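Long-range contacts in TRAP-type transporter, periplasmic component (Cupriavidus necator, PDB 4P8B), which binds (S)-2-acetolactate and, as the periplasmic component of a TRAP-type transporter, probably delivers it to the membrane permease for uptake: residues Ile91-Trp101 with Asp242-Ile252; Leu116-Leu126 with Lys334-Arg342. One frame throughout, in Å; residues are numbered along the deposited sequence.

Contact 1 of 2, residues Ile91-Trp101 with Asp242-Ile252; sequences IDMAVGSTINW and DPLIFVVNKQI. With X2X ((2S)-2-hydroxy-2-methyl-3-oxobutanoic acid), chain D.
Strands 93-97 and 242-249 run antiparallel, their axes 4.5 Å apart at closest and their directions 162° apart. Ala94 pairs with Val247 and Gly96 with Ile245 through two reciprocal N-H to O bonds each, while Met93, Val95 and Ser97 face Val248, Phe246 and Leu244 in non-hydrogen-bonded positions. Asn249 N still reaches Asp92 O at 2.8 Å. On the Val95 side of the sheet, Val95 CG2 sits over one face of the Phe246 ring, 4.0 Å from its centroid, a CH-pi contact, and CG1 turns to Leu244 CB. On the other side, the Trp101 indole lies across Gly96, and its CH2 touches both methyls of Val247, 3.5 Å from CG1; NE1 is held by Glu82. These are adjacent inner strands of the mixed five-stranded sheet of a type II periplasmic binding fold, meeting the ligand pocket at Ser97 and Asp242. There Ser97 OG, anti to its own N (chi1 168°), gives a 2.6 Å bond to the anti lone pair of Asp242 OD2 and caps the following turn by accepting Ile99 N. Asp242 OD1 forms a salt bridge with Arg155. Asn100 ND2 donates almost straight (169°) to the ligand ketone oxygen OAC, at 3.0 Å. Gln79 binds Asn100 OD1.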
loop_
_atom_site.group_PDB
_atom_site.type_symbol
_atom_site.label_atom_id
_atom_site.label_comp_id
_atom_site.label_asym_id
_atom_site.label_seq_id
_atom_site.Cartn_x
_atom_site.Cartn_y
_atom_site.Cartn_z
ATOM N N ILE A 91 9.373 -16.745 -4.450
ATOM C CA ILE A 91 8.735 -15.825 -5.391
ATOM C C ILE A 91 9.822 -15.181 -6.252
ATOM O O ILE A 91 10.828 -14.700 -5.723
ATOM C CB ILE A 91 7.968 -14.718 -4.630
ATOM C CG1 ILE A 91 6.826 -15.334 -3.826
ATOM C CG2 ILE A 91 7.419 -13.670 -5.590
ATOM C CD1 ILE A 91 6.223 -14.388 -2.820
ATOM N N ASP A 92 9.604 -15.128 -7.559
ATOM C CA ASP A 92 10.629 -14.607 -8.472
ATOM C C ASP A 92 10.582 -13.092 -8.558
ATOM O O ASP A 92 11.623 -12.433 -8.669
ATOM C CB ASP A 92 10.427 -15.175 -9.875
ATOM C CG ASP A 92 10.598 -16.701 -9.945
ATOM O OD1 ASP A 92 11.445 -17.270 -9.225
ATOM O OD2 ASP A 92 9.866 -17.297 -10.741
HETATM N N MSE A 93 9.371 -12.546 -8.536
HETATM C CA MSE A 93 9.178 -11.109 -8.668
HETATM C C MSE A 93 7.841 -10.740 -8.043
HETATM O O MSE A 93 7.013 -11.612 -7.771
HETATM C CB MSE A 93 9.245 -10.644 -10.129
HETATM C CG MSE A 93 8.224 -11.224 -11.108
HETATM SE SE MSE A 93 8.992 -11.467 -12.960
HETATM C CE MSE A 93 9.203 -9.610 -13.398
ATOM N N ALA A 94 7.605 -9.463 -7.797
ATOM C CA ALA A 94 6.366 -9.059 -7.150
ATOM C C ALA A 94 6.085 -7.594 -7.353
ATOM O O ALA A 94 6.999 -6.812 -7.638
ATOM C CB ALA A 94 6.448 -9.360 -5.665
ATOM N N VAL A 95 4.820 -7.230 -7.233
ATOM C CA VAL A 95 4.434 -5.853 -6.967
ATOM C C VAL A 95 3.873 -5.888 -5.555
ATOM O O VAL A 95 2.876 -6.553 -5.318
ATOM C CB VAL A 95 3.407 -5.305 -7.970
ATOM C CG1 VAL A 95 3.112 -3.852 -7.651
ATOM C CG2 VAL A 95 3.906 -5.454 -9.407
ATOM N N GLY A 96 4.552 -5.257 -4.610
ATOM C CA GLY A 96 4.164 -5.321 -3.218
ATOM C C GLY A 96 3.831 -3.981 -2.615
ATOM O O GLY A 96 4.295 -2.944 -3.064
ATOM N N SER A 97 3.021 -4.017 -1.571
ATOM C CA SER A 97 2.779 -2.852 -0.745
ATOM C C SER A 97 3.862 -2.717 0.313
ATOM O O SER A 97 4.262 -3.691 0.954
ATOM C CB SER A 97 1.432 -2.954 -0.034
ATOM O OG SER A 97 1.356 -1.938 0.971
ATOM N N THR A 98 4.286 -1.486 0.539
ATOM C CA THR A 98 5.248 -1.202 1.590
ATOM C C THR A 98 4.776 -1.682 2.970
ATOM O O THR A 98 5.612 -2.010 3.820
ATOM C CB THR A 98 5.616 0.288 1.626
ATOM O OG1 THR A 98 4.433 1.066 1.817
ATOM C CG2 THR A 98 6.296 0.710 0.321
ATOM N N ILE A 99 3.463 -1.717 3.194
ATOM C CA ILE A 99 2.956 -2.168 4.469
ATOM C C ILE A 99 3.337 -3.634 4.719
ATOM O O ILE A 99 3.763 -4.020 5.806
ATOM C CB ILE A 99 1.428 -2.004 4.539
ATOM C CG1 ILE A 99 1.075 -0.519 4.601
ATOM C CG2 ILE A 99 0.882 -2.732 5.774
ATOM C CD1 ILE A 99 -0.412 -0.255 4.483
ATOM N N ASN A 100 3.203 -4.456 3.690
ATOM C CA ASN A 100 3.358 -5.894 3.861
ATOM C C ASN A 100 4.794 -6.312 4.084
ATOM O O ASN A 100 5.045 -7.349 4.703
ATOM C CB ASN A 100 2.793 -6.620 2.654
ATOM C CG ASN A 100 1.298 -6.471 2.545
ATOM O OD1 ASN A 100 0.599 -6.256 3.549
ATOM N ND2 ASN A 100 0.797 -6.481 1.328
ATOM N N TRP A 101 5.726 -5.489 3.621
ATOM C CA TRP A 101 7.152 -5.787 3.752
ATOM C C TRP A 101 7.793 -5.070 4.944
ATOM O O TRP A 101 8.968 -5.279 5.264
ATOM C CB TRP A 101 7.900 -5.402 2.475
ATOM C CG TRP A 101 7.466 -6.097 1.226
ATOM C CD1 TRP A 101 6.634 -7.201 1.098
ATOM C CD2 TRP A 101 7.826 -5.713 -0.097
ATOM N NE1 TRP A 101 6.480 -7.509 -0.237
ATOM C CE2 TRP A 101 7.212 -6.621 -0.987
ATOM C CE3 TRP A 101 8.643 -4.705 -0.616
ATOM C CZ2 TRP A 101 7.360 -6.514 -2.361
ATOM C CZ3 TRP A 101 8.792 -4.606 -1.976
ATOM C CH2 TRP A 101 8.150 -5.512 -2.841
ATOM N N ASP A 242 -0.032 3.840 1.192
ATOM C CA ASP A 242 0.968 2.854 0.837
ATOM C C ASP A 242 1.273 2.898 -0.651
ATOM O O ASP A 242 0.377 2.639 -1.484
ATOM C CB ASP A 242 0.643 1.408 1.332
ATOM C CG ASP A 242 -0.694 0.847 0.868
ATOM O OD1 ASP A 242 -1.728 1.553 0.902
ATOM O OD2 ASP A 242 -0.727 -0.380 0.574
ATOM N N PRO A 243 2.518 3.212 -0.997
ATOM C CA PRO A 243 2.968 2.984 -2.366
ATOM C C PRO A 243 3.183 1.515 -2.598
ATOM O O PRO A 243 3.181 0.713 -1.665
ATOM C CB PRO A 243 4.254 3.801 -2.448
ATOM C CG PRO A 243 4.744 3.931 -1.051
ATOM C CD PRO A 243 3.595 3.713 -0.123
ATOM N N LEU A 244 3.380 1.177 -3.865
ATOM C CA LEU A 244 3.776 -0.160 -4.260
ATOM C C LEU A 244 5.181 -0.119 -4.792
ATOM O O LEU A 244 5.619 0.909 -5.291
ATOM C CB LEU A 244 2.839 -0.709 -5.342
ATOM C CG LEU A 244 1.350 -0.718 -5.044
ATOM C CD1 LEU A 244 0.554 -1.154 -6.265
ATOM C CD2 LEU A 244 1.034 -1.579 -3.833
ATOM N N ILE A 245 5.877 -1.253 -4.730
ATOM C CA ILE A 245 7.200 -1.383 -5.321
ATOM C C ILE A 245 7.234 -2.636 -6.185
ATOM O O ILE A 245 6.787 -3.716 -5.779
ATOM C CB ILE A 245 8.315 -1.449 -4.252
ATOM C CG1 ILE A 245 8.190 -0.257 -3.294
ATOM C CG2 ILE A 245 9.690 -1.472 -4.910
ATOM C CD1 ILE A 245 9.202 -0.288 -2.149
ATOM N N PHE A 246 7.777 -2.448 -7.386
ATOM C CA PHE A 246 8.009 -3.504 -8.366
ATOM C C PHE A 246 9.406 -4.065 -8.086
ATOM O O PHE A 246 10.388 -3.303 -8.130
ATOM C CB PHE A 246 7.958 -2.918 -9.794
ATOM C CG PHE A 246 6.599 -2.446 -10.247
ATOM C CD1 PHE A 246 6.008 -1.340 -9.687
ATOM C CD2 PHE A 246 5.930 -3.109 -11.276
ATOM C CE1 PHE A 246 4.785 -0.918 -10.112
ATOM C CE2 PHE A 246 4.700 -2.684 -11.700
ATOM C CZ PHE A 246 4.127 -1.604 -11.129
ATOM N N VAL A 247 9.530 -5.365 -7.825
ATOM C CA VAL A 247 10.815 -5.947 -7.433
ATOM C C VAL A 247 11.045 -7.301 -8.065
ATOM O O VAL A 247 10.114 -7.989 -8.466
ATOM C CB VAL A 247 10.922 -6.150 -5.899
ATOM C CG1 VAL A 247 10.743 -4.850 -5.154
ATOM C CG2 VAL A 247 9.913 -7.192 -5.419
ATOM N N VAL A 248 12.317 -7.675 -8.151
ATOM C CA VAL A 248 12.726 -8.979 -8.664
ATOM C C VAL A 248 13.703 -9.567 -7.663
ATOM O O VAL A 248 14.562 -8.868 -7.134
ATOM C CB VAL A 248 13.407 -8.841 -10.041
ATOM C CG1 VAL A 248 13.842 -10.217 -10.577
ATOM C CG2 VAL A 248 12.495 -8.184 -11.023
ATOM N N ASN A 249 13.591 -10.864 -7.408
ATOM C CA ASN A 249 14.599 -11.571 -6.621
ATOM C C ASN A 249 16.013 -11.395 -7.227
ATOM O O ASN A 249 16.145 -11.384 -8.430
ATOM C CB ASN A 249 14.217 -13.055 -6.528
ATOM C CG ASN A 249 15.372 -13.937 -6.053
ATOM O OD1 ASN A 249 16.244 -14.333 -6.839
ATOM N ND2 ASN A 249 15.402 -14.223 -4.762
ATOM N N LYS A 250 17.006 -11.184 -6.366
ATOM C CA LYS A 250 18.383 -10.852 -6.779
ATOM C C LYS A 250 18.984 -11.911 -7.692
ATOM O O LYS A 250 19.591 -11.579 -8.714
ATOM C CB LYS A 250 19.246 -10.651 -5.529
ATOM C CG LYS A 250 20.733 -10.320 -5.781
ATOM C CD LYS A 250 21.429 -10.107 -4.440
ATOM C CE LYS A 250 22.922 -9.862 -4.586
ATOM N NZ LYS A 250 23.210 -8.538 -5.197
ATOM N N GLN A 251 18.793 -13.181 -7.357
ATOM C CA GLN A 251 19.405 -14.236 -8.167
ATOM C C GLN A 251 18.689 -14.403 -9.513
ATOM O O GLN A 251 19.308 -14.710 -10.523
ATOM C CB GLN A 251 19.481 -15.544 -7.387
ATOM C CG GLN A 251 20.519 -15.519 -6.261
ATOM C CD GLN A 251 20.002 -14.890 -4.982
ATOM O OE1 GLN A 251 18.812 -14.950 -4.687
ATOM N NE2 GLN A 251 20.905 -14.284 -4.209
ATOM N N ILE A 252 17.376 -14.163 -9.532
ATOM C CA ILE A 252 16.630 -14.173 -10.780
ATOM C C ILE A 252 17.136 -13.021 -11.628
ATOM O O ILE A 252 17.424 -13.176 -12.820
ATOM C CB ILE A 252 15.109 -13.998 -10.519
ATOM C CG1 ILE A 252 14.560 -15.223 -9.789
ATOM C CG2 ILE A 252 14.364 -13.762 -11.814
ATOM C CD1 ILE A 252 14.545 -16.490 -10.616
HETATM O OAD X2X D . -4.337 -5.958 3.039
HETATM C CAH X2X D . -4.659 -4.826 2.552
HETATM O OAE X2X D . -5.462 -4.054 3.154
HETATM C CAI X2X D . -4.078 -4.375 1.252
HETATM C CAB X2X D . -4.649 -5.242 0.151
HETATM O OAF X2X D . -4.251 -2.998 1.071
HETATM C CAG X2X D . -2.606 -4.594 1.386
HETATM O OAC X2X D . -2.080 -5.596 0.902
HETATM C CAA X2X D . -1.772 -3.612 2.137
#

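Contact 2 of 2, residues Leu116-Leu126 with Lys334-Arg342; sequences LMPDYKALDAL and KAEGAIAKR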
loop_
_atom_site.group_PDB
_atom_site.type_symbol
_atom_site.label_atom_id
_atom_site.label_comp_id
_atom_site.label_asym_id
_atom_site.label_seq_id
_atom_site.Cartn_x
_atom_site.Cartn_y
_atom_site.Cartn_z
ATOM N N LEU A 116 1.924 11.931 8.115
ATOM C CA LEU A 116 3.137 12.422 7.458
ATOM C C LEU A 116 2.862 13.185 6.162
ATOM O O LEU A 116 3.475 14.201 5.908
ATOM C CB LEU A 116 4.073 11.257 7.133
ATOM C CG LEU A 116 5.358 11.608 6.380
ATOM C CD1 LEU A 116 6.319 12.423 7.216
ATOM C CD2 LEU A 116 6.045 10.334 5.902
HETATM N N MSE A 117 1.954 12.676 5.333
HETATM C CA MSE A 117 1.798 13.158 3.963
HETATM C C MSE A 117 0.437 13.815 3.735
HETATM O O MSE A 117 -0.587 13.134 3.749
HETATM C CB MSE A 117 1.922 11.983 2.997
HETATM C CG MSE A 117 3.271 11.297 3.035
HETATM SE SE MSE A 117 3.413 9.764 1.885
HETATM C CE MSE A 117 2.243 8.551 2.848
ATOM N N PRO A 118 0.411 15.122 3.477
ATOM C CA PRO A 118 -0.899 15.786 3.325
ATOM C C PRO A 118 -1.636 15.495 2.021
ATOM O O PRO A 118 -2.858 15.649 1.972
ATOM C CB PRO A 118 -0.558 17.278 3.364
ATOM C CG PRO A 118 0.729 17.366 4.074
ATOM C CD PRO A 118 1.489 16.090 3.741
ATOM N N ASP A 119 -0.930 15.093 0.977
ATOM C CA ASP A 119 -1.538 15.009 -0.341
ATOM C C ASP A 119 -0.655 14.181 -1.290
ATOM O O ASP A 119 0.396 13.663 -0.893
ATOM C CB ASP A 119 -1.802 16.423 -0.896
ATOM C CG ASP A 119 -0.571 17.318 -0.867
ATOM O OD1 ASP A 119 0.565 16.824 -1.038
ATOM O OD2 ASP A 119 -0.730 18.547 -0.727
ATOM N N TYR A 120 -1.094 14.023 -2.536
ATOM C CA TYR A 120 -0.362 13.225 -3.513
ATOM C C TYR A 120 0.993 13.841 -3.835
ATOM O O TYR A 120 1.955 13.118 -4.076
ATOM C CB TYR A 120 -1.195 13.022 -4.792
ATOM C CG TYR A 120 -2.437 12.205 -4.504
ATOM C CD1 TYR A 120 -2.369 10.830 -4.330
ATOM C CD2 TYR A 120 -3.665 12.824 -4.333
ATOM C CE1 TYR A 120 -3.486 10.102 -4.029
ATOM C CE2 TYR A 120 -4.809 12.095 -4.023
ATOM C CZ TYR A 120 -4.710 10.731 -3.872
ATOM O OH TYR A 120 -5.851 10.005 -3.553
ATOM N N LYS A 121 1.077 15.166 -3.837
ATOM C CA LYS A 121 2.339 15.848 -4.106
ATOM C C LYS A 121 3.363 15.434 -3.048
ATOM O O LYS A 121 4.552 15.302 -3.344
ATOM C CB LYS A 121 2.135 17.361 -4.120
ATOM C CG LYS A 121 3.195 18.114 -4.903
ATOM C CD LYS A 121 2.746 19.550 -5.217
ATOM C CE LYS A 121 3.757 20.274 -6.079
ATOM N NZ LYS A 121 3.353 21.688 -6.343
ATOM N N ALA A 122 2.908 15.204 -1.828
ATOM C CA ALA A 122 3.790 14.808 -0.737
ATOM C C ALA A 122 4.288 13.391 -0.931
ATOM O O ALA A 122 5.467 13.118 -0.723
ATOM C CB ALA A 122 3.079 14.959 0.601
ATOM N N LEU A 123 3.407 12.478 -1.312
ATOM C CA LEU A 123 3.829 11.122 -1.564
ATOM C C LEU A 123 4.845 11.088 -2.707
ATOM O O LEU A 123 5.885 10.414 -2.622
ATOM C CB LEU A 123 2.589 10.263 -1.882
ATOM C CG LEU A 123 2.780 8.810 -2.309
ATOM C CD1 LEU A 123 3.632 8.055 -1.332
ATOM C CD2 LEU A 123 1.441 8.102 -2.495
ATOM N N ASP A 124 4.556 11.818 -3.781
ATOM C CA ASP A 124 5.453 11.845 -4.929
ATOM C C ASP A 124 6.800 12.446 -4.549
ATOM O O ASP A 124 7.828 12.045 -5.083
ATOM C CB ASP A 124 4.825 12.619 -6.097
ATOM C CG ASP A 124 3.685 11.855 -6.763
ATOM O OD1 ASP A 124 3.637 10.613 -6.637
ATOM O OD2 ASP A 124 2.873 12.508 -7.446
ATOM N N ALA A 125 6.808 13.424 -3.642
ATOM C CA ALA A 125 8.068 14.026 -3.202
ATOM C C ALA A 125 8.956 12.997 -2.522
ATOM O O ALA A 125 10.173 13.122 -2.563
ATOM C CB ALA A 125 7.815 15.204 -2.289
ATOM N N LEU A 126 8.356 12.000 -1.906
ATOM C CA LEU A 126 9.118 10.927 -1.279
ATOM C C LEU A 126 9.582 9.915 -2.312
ATOM O O LEU A 126 10.782 9.651 -2.437
ATOM C CB LEU A 126 8.321 10.260 -0.165
ATOM C CG LEU A 126 7.807 11.197 0.925
ATOM C CD1 LEU A 126 7.237 10.378 2.057
ATOM C CD2 LEU A 126 8.899 12.107 1.410
ATOM N N LYS A 334 14.417 13.763 6.469
ATOM C CA LYS A 334 14.512 14.050 5.037
ATOM C C LYS A 334 13.129 14.043 4.374
ATOM O O LYS A 334 12.847 14.877 3.508
ATOM C CB LYS A 334 15.442 13.044 4.346
ATOM C CG LYS A 334 16.901 13.294 4.649
ATOM C CD LYS A 334 17.776 12.152 4.190
ATOM C CE LYS A 334 19.241 12.411 4.546
ATOM N NZ LYS A 334 20.124 11.302 4.059
ATOM N N ALA A 335 12.264 13.116 4.784
ATOM C CA ALA A 335 10.906 13.043 4.244
ATOM C C ALA A 335 10.121 14.295 4.621
ATOM O O ALA A 335 9.445 14.897 3.771
ATOM C CB ALA A 335 10.214 11.801 4.746
ATOM N N GLU A 336 10.207 14.687 5.887
ATOM C CA GLU A 336 9.518 15.893 6.363
ATOM C C GLU A 336 9.924 17.096 5.540
ATOM O O GLU A 336 9.100 17.924 5.162
ATOM C CB GLU A 336 9.797 16.120 7.849
ATOM C CG GLU A 336 9.190 15.058 8.758
ATOM C CD GLU A 336 9.743 15.063 10.170
ATOM O OE1 GLU A 336 10.716 15.806 10.443
ATOM O OE2 GLU A 336 9.209 14.331 11.028
ATOM N N GLY A 337 11.220 17.217 5.278
ATOM C CA GLY A 337 11.710 18.341 4.504
ATOM C C GLY A 337 11.291 18.334 3.050
ATOM O O GLY A 337 10.943 19.367 2.492
ATOM N N ALA A 338 11.335 17.167 2.430
ATOM C CA ALA A 338 10.884 17.035 1.048
ATOM C C ALA A 338 9.417 17.420 0.902
ATOM O O ALA A 338 9.024 18.080 -0.066
ATOM C CB ALA A 338 11.108 15.607 0.564
ATOM N N ILE A 339 8.616 17.012 1.878
ATOM C CA ILE A 339 7.211 17.363 1.893
ATOM C C ILE A 339 7.024 18.881 2.093
ATOM O O ILE A 339 6.255 19.513 1.379
ATOM C CB ILE A 339 6.493 16.525 2.955
ATOM C CG1 ILE A 339 6.475 15.074 2.482
ATOM C CG2 ILE A 339 5.103 17.060 3.237
ATOM C CD1 ILE A 339 6.106 14.117 3.580
ATOM N N ALA A 340 7.771 19.483 3.016
ATOM C CA ALA A 340 7.653 20.911 3.263
ATOM C C ALA A 340 8.007 21.731 2.029
ATOM O O ALA A 340 7.458 22.817 1.830
ATOM C CB ALA A 340 8.536 21.324 4.430
ATOM N N LYS A 341 8.937 21.224 1.212
ATOM C CA LYS A 341 9.409 21.944 0.035
ATOM C C LYS A 341 8.684 21.569 -1.254
ATOM O O LYS A 341 8.999 22.093 -2.323
ATOM C CB LYS A 341 10.908 21.725 -0.147
ATOM C CG LYS A 341 11.752 22.263 0.982
ATOM C CD LYS A 341 13.213 21.954 0.739
ATOM C CE LYS A 341 14.116 22.651 1.738
ATOM N NZ LYS A 341 15.542 22.321 1.462
ATOM N N ARG A 342 7.689 20.705 -1.154
ATOM C CA ARG A 342 7.032 20.192 -2.345
ATOM C C ARG A 342 6.282 21.271 -3.122
ATOM O O ARG A 342 6.058 21.076 -4.309
ATOM C CB ARG A 342 6.075 19.062 -1.973
ATOM C CG ARG A 342 4.751 19.511 -1.395
ATOM C CD ARG A 342 4.021 18.356 -0.720
ATOM N NE ARG A 342 2.675 18.694 -0.269
ATOM C CZ ARG A 342 2.403 19.434 0.800
ATOM N NH1 ARG A 342 3.385 19.940 1.539
ATOM N NH2 ARG A 342 1.139 19.691 1.121
ATOM O OXT ARG A 342 5.871 22.333 -2.628
#
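Arg342, the C-terminal residue, grips Asp119 side-on, one nitrogen to each carboxylate oxygen: NE meets OD1 at 2.9 Å on its syn side, and NH2 meets OD2, also at 2.9 Å, from above the carboxylate plane. The two flat groups are turned 49° against each other. CG of Arg342 stands between its backbone N and carbonyl carbon (chi1 79°), and the chain then extends to NE, passing CD over Ala122 N at 3.5 Å. NH1 turns back to Ile339 O, fixing the rotation of the guanidinium, while Pro118 CG covers one of its faces. Asp119 OD1 also caps helix 120-126 by accepting Ala122 N, so the salt bridge is tied to the helix start. Beneath it, Ile339 fills the angle between the two segments. Its extended chain beyond CG1 carries CD1 to Leu116 CG at 3.8 Å, while CG2 touches Pro118 CD and Ala122 CB. Farther along, Leu126 CD2 rests on Ala335 CB at 3.6 Å, and Ala125 packs beside Ala338. Helices 120-126 and 334-340 run at 130° to each other, their axes 8.6 Å apart at closest approach; helix 130-141 touches Ala335 through Val131, and strand 144-154 contacts helix 120-127 through Tyr120 and Leu123.

Overall arrangement
The two contacts interleave along the chain, in the order 91-101, 116-126, 242-252, 334-342, so each brings together parts separated by well over a hundred residues. Their centres lie about 23 Å apart, and they meet where Pro243 CG packs on Leu123 CD1 at 4.3 Å. Contact 1 is buried within the five-stranded sheet, its centre about 11 Å from the centre of the chain; the centre of contact 2 is more peripheral, at about 17 Å, and this contact ties the C-terminal helix to helix 120-127. Strand 144-154, the sheet neighbour of 241-249, also touches helix 120-127 and carries the ligand-binding Asn152. Thus contact 1 supplies pocket residues directly, whereas contact 2 lies farther off, the side chain of Met117 about 13 Å from the acetolactate.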